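Local atomic coordinates of cystathionine gamma-synthase (Xanthomonas oryzae pv. oryzae KACC 10331, PDB entry 6LD9), a protein that probably joins cysteine to an activated homoserine to form cystathionine in methionine biosynthesis, using pyridoxal 5'-phosphate as its cofactor. Residues E155-P160 / T186-A191; E336-V341 / L370-I375. The protein carries 2 engineered substitutions. One frame throughout, in Å; residues are numbered along the deposited sequence.

Following the chain from its N terminus, interaction 1 closes first, joining the loop after strand 151-155 to the loop after strand 180-184. It thereby ties together the C-terminal ends of two neighbouring parallel strands of the seven-stranded sheet, with helix 167-176 in the loop between them. Interaction 2 closes a second, later loop of 28 residues, bringing the segment after strand 333-334 against strand 370-374 of the five-stranded sheet. The two loops follow in series, neither nesting nor crossing. In space they meet: Phe-187 packs on Leu-338, and Pro-160 on Leu-370 and Arg-372. Together they bring both sheets to the cofactor adduct E9U, which each contact touches.

Interaction 1 of 2, residues E155-P160 / T186-A191; sequences ETPSNP and TFLSPA. With E9U ((2~{S})-4-[(2~{R})-2-azanyl-3-oxidanyl-3-oxidanylidene-propyl]sulfanyl-2-[(~{E})-[2-methyl-3-oxidanyl-5-(phosphonooxymethyl)pyridin-4-yl]methylideneamino]butanoic acid), chain G.
Pro-157 meets Phe-187 and Leu-188 from a loop kinked twice by cis peptide bonds, one before Pro-157 and one before Pro-160. In this fold type I PLP enzyme, the contact joins the loops at the C-terminal ends of two adjacent parallel strands, beside the cofactor. The CD-CG side of the Pro-157 ring meets Leu-188, the two side chains crossing at about a right angle, with CD 3.4 Å from Leu-188 CD1. Further along, the Phe-187 ring reaches along the 155-160 loop, approached obliquely: CD2 lies 3.7 Å from Pro-157 O, and CZ comes within 3.4 Å of Asn-159 CB. A chi1 of -101°, away from the usual staggered values, carries the ring there.

No direct hydrogen bond spans the segments, but a water does so, donating to Thr-156 O and accepting from Leu-188 N. Glu-155 braces the 155-160 loop. Its extended chain brings OE1 to the backbone N-H of Asn-159, which meets it nearly along the C-O bond (N to OE1 2.9 Å). Links to residues outside the loop add to this, Glu-155 OE2 taking the N-H of Tyr-112 and Ser-158 OG bonding to Asp-110. Both loops also border the pyridine ring of E9U, the PLP-cystathionine adduct: the carboxylate carbon CD of Glu-155 and CB of Thr-186 lie 3.9 and 3.8 Å from its methyl carbon C2A.

Interaction 2 of 2, residues E336-V341 / L370-I375; sequences ESLGGV and LLRLSI. With E9U ((2~{S})-4-[(2~{R})-2-azanyl-3-oxidanyl-3-oxidanylidene-propyl]sulfanyl-2-[(~{E})-[2-methyl-3-oxidanyl-5-(phosphonooxymethyl)pyridin-4-yl]methylideneamino]butanoic acid), chain G.
Carboxylate oxygen OT of the bound adduct E9U is gripped by Ser-337 and Arg-372: it takes a hydrogen bond from the backbone N of Ser-337 (N to OT 2.8 Å) and another from Arg-372 NH2. The site belongs to a fold type I PLP enzyme, with the arginine binding the substrate carboxylate where the loop after strand 333-334 faces the C-terminal domain's strand 370-374. The other carboxylate oxygen, O, receives Arg-372 NH1 at 2.9 Å, giving a bidentate pair in which both guanidinium bonds are nearly straight (168° and 176°) and the carboxylate carbon lies in the guanidinium plane. Arg-372 reaches it by running extended to CG and CD before bending at chi3. Leu-338 lies over one face of the guanidinium, its CD2 3.9 Å from NH2, and also packs against the carboxylate carbon of E9U.

At the other end of the adduct, Glu-336 OE2 accepts from the amino nitrogen NH of E9U, with NH and OE2 3.0 Å apart. Asp-56 of the second subunit also lies close to OE2, so the amino group, if protonated, would probably ease the repulsion between the two carboxylates. Two residues along the strand from Arg-372, Ser-374 secures the loop itself. Its hydroxyl, with OG anti to the backbone N (chi1 179°), accepts the N-H of Gly-339, with N and OG 3.0 Å apart.

Interaction 1 of 2, residues E155-P160 / T186-A191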
ATOM      1  N   GLU C 155      33.464  -6.735  -2.105  1.00 29.11           N
ATOM      2  CA  GLU C 155      32.352  -7.002  -1.192  1.00 31.23           C
ATOM      3  C   GLU C 155      32.972  -7.164   0.194  1.00 30.10           C
ATOM      4  O   GLU C 155      33.575  -8.222   0.465  1.00 33.17           O
ATOM      5  CB  GLU C 155      31.596  -8.215  -1.712  1.00 35.43           C
ATOM      6  CG  GLU C 155      30.400  -8.558  -0.847  1.00 40.96           C
ATOM      7  CD  GLU C 155      29.795  -9.946  -1.062  1.00 48.42           C
ATOM      8  OE1 GLU C 155      29.756 -10.719  -0.054  1.00 50.66           O
ATOM      9  OE2 GLU C 155      29.328 -10.256  -2.241  1.00 53.27           O
ATOM     10  N   THR C 156      32.962  -6.100   0.990  1.00 28.75           N
ATOM     11  CA  THR C 156      33.578  -6.108   2.349  1.00 28.11           C
ATOM     12  C   THR C 156      32.571  -5.520   3.339  1.00 26.17           C
ATOM     13  O   THR C 156      32.000  -4.459   3.105  1.00 25.81           O
ATOM     14  CB  THR C 156      34.958  -5.418   2.418  1.00 25.64           C
ATOM     15  OG1 THR C 156      35.496  -5.582   3.739  1.00 23.34           O
ATOM     16  CG2 THR C 156      34.874  -3.954   2.057  1.00 24.85           C
ATOM     17  N   PRO C 157      32.356  -6.162   4.490  1.00 25.65           N
ATOM     18  CA  PRO C 157      32.799  -7.512   4.779  1.00 27.49           C
ATOM     19  C   PRO C 157      32.028  -8.527   3.917  1.00 30.01           C
ATOM     20  O   PRO C 157      30.889  -8.298   3.597  1.00 35.17           O
ATOM     21  CB  PRO C 157      32.332  -7.797   6.220  1.00 26.89           C
ATOM     22  CG  PRO C 157      32.059  -6.438   6.785  1.00 26.89           C
ATOM     23  CD  PRO C 157      31.667  -5.562   5.628  1.00 27.08           C
ATOM     24  N   SER C 158      32.666  -9.651   3.628  1.00 29.50           N
ATOM     25  CA  SER C 158      32.211 -10.645   2.642  1.00 29.18           C
ATOM     26  C   SER C 158      31.098 -11.541   3.259  1.00 29.22           C
ATOM     27  O   SER C 158      31.061 -11.750   4.458  1.00 29.41           O
ATOM     28  CB  SER C 158      33.404 -11.424   2.112  1.00 28.39           C
ATOM     29  OG  SER C 158      33.932 -12.393   3.043  1.00 26.42           O
ATOM     30  N   ASN C 159      30.221 -12.066   2.421  1.00 29.14           N
ATOM     31  CA  ASN C 159      29.076 -12.913   2.797  1.00 30.00           C
ATOM     32  C   ASN C 159      29.443 -14.323   2.384  1.00 30.25           C
ATOM     33  O   ASN C 159      29.449 -14.561   1.195  1.00 33.84           O
ATOM     34  CB  ASN C 159      27.849 -12.397   2.047  1.00 29.65           C
ATOM     35  CG  ASN C 159      26.593 -13.224   2.214  1.00 31.48           C
ATOM     36  OD1 ASN C 159      25.577 -12.847   1.582  1.00 35.84           O
ATOM     37  ND2 ASN C 159      26.626 -14.265   3.062  1.00 26.04           N
ATOM     38  N   PRO C 160      29.590 -15.324   3.275  1.00 31.98           N
ATOM     39  CA  PRO C 160      29.268 -15.223   4.701  1.00 32.17           C
ATOM     40  C   PRO C 160      30.409 -15.417   5.713  1.00 32.13           C
ATOM     41  O   PRO C 160      30.127 -15.581   6.876  1.00 34.66           O
ATOM     42  CB  PRO C 160      28.433 -16.499   4.805  1.00 33.11           C
ATOM     43  CG  PRO C 160      29.350 -17.527   4.109  1.00 34.20           C
ATOM     44  CD  PRO C 160      29.873 -16.734   2.913  1.00 33.55           C
ATOM     45  N   THR C 186      26.462  -3.781   1.282  1.00 22.65           N
ATOM     46  CA  THR C 186      25.187  -4.273   1.830  1.00 22.67           C
ATOM     47  C   THR C 186      25.329  -4.544   3.331  1.00 22.76           C
ATOM     48  O   THR C 186      24.386  -4.302   4.098  1.00 26.04           O
ATOM     49  CB  THR C 186      24.749  -5.552   1.088  1.00 22.38           C
ATOM     50  OG1 THR C 186      24.417  -5.186  -0.246  1.00 21.33           O
ATOM     51  CG2 THR C 186      23.555  -6.266   1.706  1.00 22.01           C
ATOM     52  N   PHE C 187      26.318  -5.341   3.659  1.00 23.30           N
ATOM     53  CA  PHE C 187      26.518  -5.903   5.011  1.00 23.19           C
ATOM     54  C   PHE C 187      26.700  -4.851   6.092  1.00 23.37           C
ATOM     55  O   PHE C 187      26.302  -5.141   7.201  1.00 23.16           O
ATOM     56  CB  PHE C 187      27.706  -6.826   5.012  1.00 23.21           C
ATOM     57  CG  PHE C 187      27.296  -8.264   4.950  1.00 24.09           C
ATOM     58  CD1 PHE C 187      26.257  -8.649   4.099  1.00 23.87           C
ATOM     59  CD2 PHE C 187      27.994  -9.224   5.689  1.00 24.10           C
ATOM     60  CE1 PHE C 187      25.888  -9.985   4.043  1.00 24.36           C
ATOM     61  CE2 PHE C 187      27.588 -10.554   5.643  1.00 26.74           C
ATOM     62  CZ  PHE C 187      26.533 -10.929   4.829  1.00 24.95           C
ATOM     63  N   LEU C 188      27.189  -3.656   5.792  1.00 25.05           N
ATOM     64  CA  LEU C 188      27.338  -2.658   6.880  1.00 25.98           C
ATOM     65  C   LEU C 188      26.355  -1.504   6.772  1.00 26.45           C
ATOM     66  O   LEU C 188      26.099  -0.895   7.826  1.00 28.80           O
ATOM     67  CB  LEU C 188      28.769  -2.161   6.875  1.00 26.03           C
ATOM     68  CG  LEU C 188      29.785  -3.182   7.386  1.00 26.29           C
ATOM     69  CD1 LEU C 188      31.215  -2.641   7.290  1.00 26.97           C
ATOM     70  CD2 LEU C 188      29.474  -3.536   8.815  1.00 25.84           C
ATOM     71  N   SER C 189      25.872  -1.191   5.571  1.00 26.52           N
ATOM     72  CA  SER C 189      25.048   0.008   5.263  1.00 27.35           C
ATOM     73  C   SER C 189      25.894   1.275   5.254  1.00 25.78           C
ATOM     74  O   SER C 189      26.983   1.337   5.813  1.00 27.94           O
ATOM     75  CB  SER C 189      23.904   0.169   6.257  1.00 29.12           C
ATOM     76  OG  SER C 189      24.224   1.138   7.266  1.00 30.96           O
ATOM     77  N   PRO C 190      25.364   2.394   4.760  1.00 25.34           N
ATOM     78  CA  PRO C 190      26.094   3.650   4.799  1.00 25.65           C
ATOM     79  C   PRO C 190      26.316   4.187   6.208  1.00 25.71           C
ATOM     80  O   PRO C 190      27.136   5.024   6.391  1.00 27.52           O
ATOM     81  CB  PRO C 190      25.190   4.622   4.051  1.00 25.94           C
ATOM     82  CG  PRO C 190      24.316   3.721   3.224  1.00 25.91           C
ATOM     83  CD  PRO C 190      24.064   2.514   4.094  1.00 27.16           C
ATOM     84  N   ALA C 191      25.527   3.756   7.171  1.00 27.34           N
ATOM     85  CA  ALA C 191      25.691   4.250   8.557  1.00 27.76           C
ATOM     86  C   ALA C 191      27.035   3.744   9.100  1.00 28.23           C
ATOM     87  O   ALA C 191      27.524   4.339  10.049  1.00 30.17           O
ATOM     88  CB  ALA C 191      24.530   3.815   9.437  1.00 27.88           C
TER
HETATM   89  N1  E9U G 801      24.788  -8.250  -2.398  1.00 24.83           N
HETATM   90  C2  E9U G 801      24.931  -8.969  -1.227  1.00 25.59           C
HETATM   91  C3  E9U G 801      23.900  -9.887  -0.748  1.00 24.71           C
HETATM   92  N   E9U G 801      21.841 -11.728  -0.058  1.00 32.72           N
HETATM   93  CA  E9U G 801      20.786 -12.624   0.474  1.00 34.50           C
HETATM   94  C   E9U G 801      21.429 -13.422   1.572  1.00 34.34           C
HETATM   95  O   E9U G 801      22.696 -13.584   1.534  1.00 32.92           O
HETATM   96  CB  E9U G 801      20.235 -13.457  -0.686  1.00 37.56           C
HETATM   97  CG  E9U G 801      19.520 -14.682  -0.294  1.00 42.11           C
HETATM   98  SD  E9U G 801      19.726 -16.013  -1.439  1.00 63.79           S
HETATM   99  CE  E9U G 801      18.619 -15.882  -2.828  1.00 46.77           C
HETATM  100  CZ  E9U G 801      17.883 -16.942  -3.702  1.00 43.88           C
HETATM  101  CH  E9U G 801      18.478 -16.936  -5.066  1.00 39.50           C
HETATM  102  NH  E9U G 801      17.496 -18.275  -3.214  1.00 44.82           N
HETATM  103  C2A E9U G 801      26.167  -8.786  -0.375  1.00 24.35           C
HETATM  104  C4  E9U G 801      22.712 -10.048  -1.558  1.00 26.75           C
HETATM  105  C4A E9U G 801      21.673 -10.991  -1.114  1.00 29.46           C
HETATM  106  C5  E9U G 801      22.648  -9.213  -2.775  1.00 26.20           C
HETATM  107  C5A E9U G 801      21.488  -9.234  -3.694  1.00 26.45           C
HETATM  108  C6  E9U G 801      23.708  -8.346  -3.122  1.00 26.01           C
HETATM  109  O1P E9U G 801      18.521 -10.130  -2.929  1.00 21.99           O
HETATM  110  O2P E9U G 801      18.164  -7.621  -3.014  1.00 25.77           O
HETATM  111  O3  E9U G 801      24.055 -10.607   0.353  1.00 23.44           O
HETATM  112  O3P E9U G 801      18.758  -8.815  -5.089  1.00 24.57           O
HETATM  113  O4P E9U G 801      20.437  -8.374  -3.233  1.00 27.02           O
HETATM  114  OT  E9U G 801      20.691 -13.960   2.462  1.00 33.22           O
HETATM  115  OX1 E9U G 801      18.536 -17.919  -5.767  1.00 35.49           O
HETATM  116  OX2 E9U G 801      18.881 -15.881  -5.531  1.00 38.48           O
HETATM  117  P   E9U G 801      18.870  -8.804  -3.586  1.00 27.02           P
HETATM  118  O   HOH W   1      29.302  -3.543   3.719  1.00 26.68           O

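Interaction 2 of 2, residues E336-V341 / L370-I375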
ATOM      1  N   GLU C 336      16.517 -17.282   4.369  1.00 27.79           N
ATOM      2  CA  GLU C 336      17.493 -16.412   3.657  1.00 30.01           C
ATOM      3  C   GLU C 336      17.249 -14.943   4.020  1.00 25.65           C
ATOM      4  O   GLU C 336      16.294 -14.641   4.750  1.00 25.90           O
ATOM      5  CB  GLU C 336      17.408 -16.690   2.145  1.00 35.16           C
ATOM      6  CG  GLU C 336      17.738 -18.161   1.809  1.00 42.25           C
ATOM      7  CD  GLU C 336      17.517 -18.652   0.378  1.00 49.07           C
ATOM      8  OE1 GLU C 336      18.213 -19.630  -0.013  1.00 53.13           O
ATOM      9  OE2 GLU C 336      16.644 -18.087  -0.344  1.00 52.06           O
ATOM     10  N   SER C 337      18.081 -14.067   3.489  1.00 24.94           N
ATOM     11  CA  SER C 337      18.123 -12.605   3.742  1.00 24.19           C
ATOM     12  C   SER C 337      18.781 -12.341   5.120  1.00 23.32           C
ATOM     13  O   SER C 337      19.224 -13.277   5.819  1.00 21.35           O
ATOM     14  CB  SER C 337      16.747 -12.006   3.611  1.00 24.58           C
ATOM     15  OG  SER C 337      16.754 -10.594   3.408  1.00 24.66           O
ATOM     16  N   LEU C 338      18.861 -11.074   5.470  1.00 21.95           N
ATOM     17  CA  LEU C 338      19.610 -10.559   6.642  1.00 21.42           C
ATOM     18  C   LEU C 338      19.222  -9.085   6.710  1.00 21.55           C
ATOM     19  O   LEU C 338      18.639  -8.529   5.708  1.00 19.04           O
ATOM     20  CB  LEU C 338      21.109 -10.718   6.419  1.00 21.72           C
ATOM     21  CG  LEU C 338      21.617 -10.035   5.131  1.00 23.51           C
ATOM     22  CD1 LEU C 338      22.512  -8.838   5.393  1.00 23.77           C
ATOM     23  CD2 LEU C 338      22.354 -11.007   4.227  1.00 25.48           C
ATOM     24  N   GLY C 339      19.553  -8.453   7.832  1.00 23.61           N
ATOM     25  CA  GLY C 339      19.469  -6.981   8.007  1.00 22.93           C
ATOM     26  C   GLY C 339      18.130  -6.620   8.541  1.00 21.17           C
ATOM     27  O   GLY C 339      17.845  -5.433   8.628  1.00 26.51           O
ATOM     28  N   GLY C 340      17.320  -7.600   8.842  1.00 20.34           N
ATOM     29  CA  GLY C 340      16.000  -7.298   9.403  1.00 21.50           C
ATOM     30  C   GLY C 340      16.061  -7.064  10.902  1.00 22.50           C
ATOM     31  O   GLY C 340      16.971  -7.574  11.593  1.00 22.80           O
ATOM     32  N   VAL C 341      15.011  -6.459  11.409  1.00 23.35           N
ATOM     33  CA  VAL C 341      14.780  -6.336  12.860  1.00 23.68           C
ATOM     34  C   VAL C 341      14.633  -7.727  13.448  1.00 23.30           C
ATOM     35  O   VAL C 341      14.958  -7.874  14.580  1.00 22.40           O
ATOM     36  CB  VAL C 341      13.551  -5.474  13.148  1.00 22.97           C
ATOM     37  CG1 VAL C 341      13.791  -4.067  12.711  1.00 23.80           C
ATOM     38  CG2 VAL C 341      12.288  -6.056  12.570  1.00 22.55           C
ATOM     39  N   LEU C 370      28.868 -24.587   8.008  1.00 39.34           N
ATOM     40  CA  LEU C 370      28.799 -23.153   8.388  1.00 39.75           C
ATOM     41  C   LEU C 370      27.317 -22.742   8.566  1.00 38.17           C
ATOM     42  O   LEU C 370      26.460 -23.031   7.661  1.00 39.24           O
ATOM     43  CB  LEU C 370      29.550 -22.319   7.340  1.00 35.53           C
ATOM     44  CG  LEU C 370      29.773 -20.852   7.685  1.00 34.69           C
ATOM     45  CD1 LEU C 370      30.839 -20.713   8.747  1.00 34.35           C
ATOM     46  CD2 LEU C 370      30.098 -20.008   6.430  1.00 34.45           C
ATOM     47  N   LEU C 371      27.052 -22.128   9.730  1.00 35.52           N
ATOM     48  CA  LEU C 371      25.814 -21.373  10.091  1.00 31.46           C
ATOM     49  C   LEU C 371      26.123 -19.873  10.168  1.00 29.63           C
ATOM     50  O   LEU C 371      27.185 -19.506  10.653  1.00 28.88           O
ATOM     51  CB  LEU C 371      25.344 -21.905  11.430  1.00 32.21           C
ATOM     52  CG  LEU C 371      24.918 -23.366  11.394  1.00 32.12           C
ATOM     53  CD1 LEU C 371      24.447 -23.803  12.766  1.00 34.86           C
ATOM     54  CD2 LEU C 371      23.835 -23.547  10.348  1.00 31.21           C
ATOM     55  N   ARG C 372      25.227 -19.065   9.609  1.00 27.04           N
ATOM     56  CA  ARG C 372      25.292 -17.609   9.493  1.00 25.22           C
ATOM     57  C   ARG C 372      24.140 -17.010  10.323  1.00 25.52           C
ATOM     58  O   ARG C 372      22.987 -17.316  10.062  1.00 26.77           O
ATOM     59  CB  ARG C 372      25.156 -17.239   8.023  1.00 24.47           C
ATOM     60  CG  ARG C 372      25.533 -15.807   7.738  1.00 25.29           C
ATOM     61  CD  ARG C 372      25.201 -15.321   6.369  1.00 25.77           C
ATOM     62  NE  ARG C 372      23.780 -15.216   6.195  1.00 27.64           N
ATOM     63  CZ  ARG C 372      23.192 -14.893   5.041  1.00 28.37           C
ATOM     64  NH1 ARG C 372      23.905 -14.645   3.964  1.00 28.63           N
ATOM     65  NH2 ARG C 372      21.878 -14.785   4.969  1.00 29.64           N
ATOM     66  N   LEU C 373      24.435 -16.102  11.245  1.00 26.41           N
ATOM     67  CA  LEU C 373      23.420 -15.367  12.023  1.00 25.54           C
ATOM     68  C   LEU C 373      23.303 -13.961  11.495  1.00 25.18           C
ATOM     69  O   LEU C 373      24.314 -13.348  11.222  1.00 23.72           O
ATOM     70  CB  LEU C 373      23.831 -15.336  13.482  1.00 25.96           C
ATOM     71  CG  LEU C 373      24.077 -16.707  14.072  1.00 25.62           C
ATOM     72  CD1 LEU C 373      24.579 -16.539  15.459  1.00 26.71           C
ATOM     73  CD2 LEU C 373      22.815 -17.551  14.035  1.00 27.18           C
ATOM     74  N   SER C 374      22.068 -13.548  11.269  1.00 25.16           N
ATOM     75  CA  SER C 374      21.701 -12.133  11.140  1.00 25.44           C
ATOM     76  C   SER C 374      21.089 -11.776  12.491  1.00 25.59           C
ATOM     77  O   SER C 374      19.961 -12.293  12.804  1.00 24.40           O
ATOM     78  CB  SER C 374      20.787 -11.847   9.971  1.00 24.78           C
ATOM     79  OG  SER C 374      20.436 -10.448   9.914  1.00 25.87           O
ATOM     80  N   ILE C 375      21.762 -10.883  13.241  1.00 25.43           N
ATOM     81  CA  ILE C 375      21.272 -10.595  14.603  1.00 25.01           C
ATOM     82  C   ILE C 375      20.360  -9.399  14.538  1.00 24.44           C
ATOM     83  O   ILE C 375      20.761  -8.387  13.987  1.00 24.55           O
ATOM     84  CB  ILE C 375      22.424 -10.535  15.592  1.00 26.82           C
ATOM     85  CG1 ILE C 375      22.898 -11.977  15.695  1.00 27.77           C
ATOM     86  CG2 ILE C 375      22.003  -9.989  16.965  1.00 27.51           C
ATOM     87  CD1 ILE C 375      24.267 -12.126  16.084  1.00 31.02           C
TER
HETATM   88  N1  E9U G 801      24.788  -8.250  -2.398  1.00 24.83           N
HETATM   89  C2  E9U G 801      24.931  -8.969  -1.227  1.00 25.59           C
HETATM   90  C3  E9U G 801      23.900  -9.887  -0.748  1.00 24.71           C
HETATM   91  N   E9U G 801      21.841 -11.728  -0.058  1.00 32.72           N
HETATM   92  CA  E9U G 801      20.786 -12.624   0.474  1.00 34.50           C
HETATM   93  C   E9U G 801      21.429 -13.422   1.572  1.00 34.34           C
HETATM   94  O   E9U G 801      22.696 -13.584   1.534  1.00 32.92           O
HETATM   95  CB  E9U G 801      20.235 -13.457  -0.686  1.00 37.56           C
HETATM   96  CG  E9U G 801      19.520 -14.682  -0.294  1.00 42.11           C
HETATM   97  SD  E9U G 801      19.726 -16.013  -1.439  1.00 63.79           S
HETATM   98  CE  E9U G 801      18.619 -15.882  -2.828  1.00 46.77           C
HETATM   99  CZ  E9U G 801      17.883 -16.942  -3.702  1.00 43.88           C
HETATM  100  CH  E9U G 801      18.478 -16.936  -5.066  1.00 39.50           C
HETATM  101  NH  E9U G 801      17.496 -18.275  -3.214  1.00 44.82           N
HETATM  102  C2A E9U G 801      26.167  -8.786  -0.375  1.00 24.35           C
HETATM  103  C4  E9U G 801      22.712 -10.048  -1.558  1.00 26.75           C
HETATM  104  C4A E9U G 801      21.673 -10.991  -1.114  1.00 29.46           C
HETATM  105  C5  E9U G 801      22.648  -9.213  -2.775  1.00 26.20           C
HETATM  106  C5A E9U G 801      21.488  -9.234  -3.694  1.00 26.45           C
HETATM  107  C6  E9U G 801      23.708  -8.346  -3.122  1.00 26.01           C
HETATM  108  O1P E9U G 801      18.521 -10.130  -2.929  1.00 21.99           O
HETATM  109  O2P E9U G 801      18.164  -7.621  -3.014  1.00 25.77           O
HETATM  110  O3  E9U G 801      24.055 -10.607   0.353  1.00 23.44           O
HETATM  111  O3P E9U G 801      18.758  -8.815  -5.089  1.00 24.57           O
HETATM  112  O4P E9U G 801      20.437  -8.374  -3.233  1.00 27.02           O
HETATM  113  OT  E9U G 801      20.691 -13.960   2.462  1.00 33.22           O
HETATM  114  OX1 E9U G 801      18.536 -17.919  -5.767  1.00 35.49           O
HETATM  115  OX2 E9U G 801      18.881 -15.881  -5.531  1.00 38.48           O
HETATM  116  P   E9U G 801      18.870  -8.804  -3.586  1.00 27.02           P
HETATM  117  O   HOH W   2      19.485 -15.448   6.890  1.00 25.98           O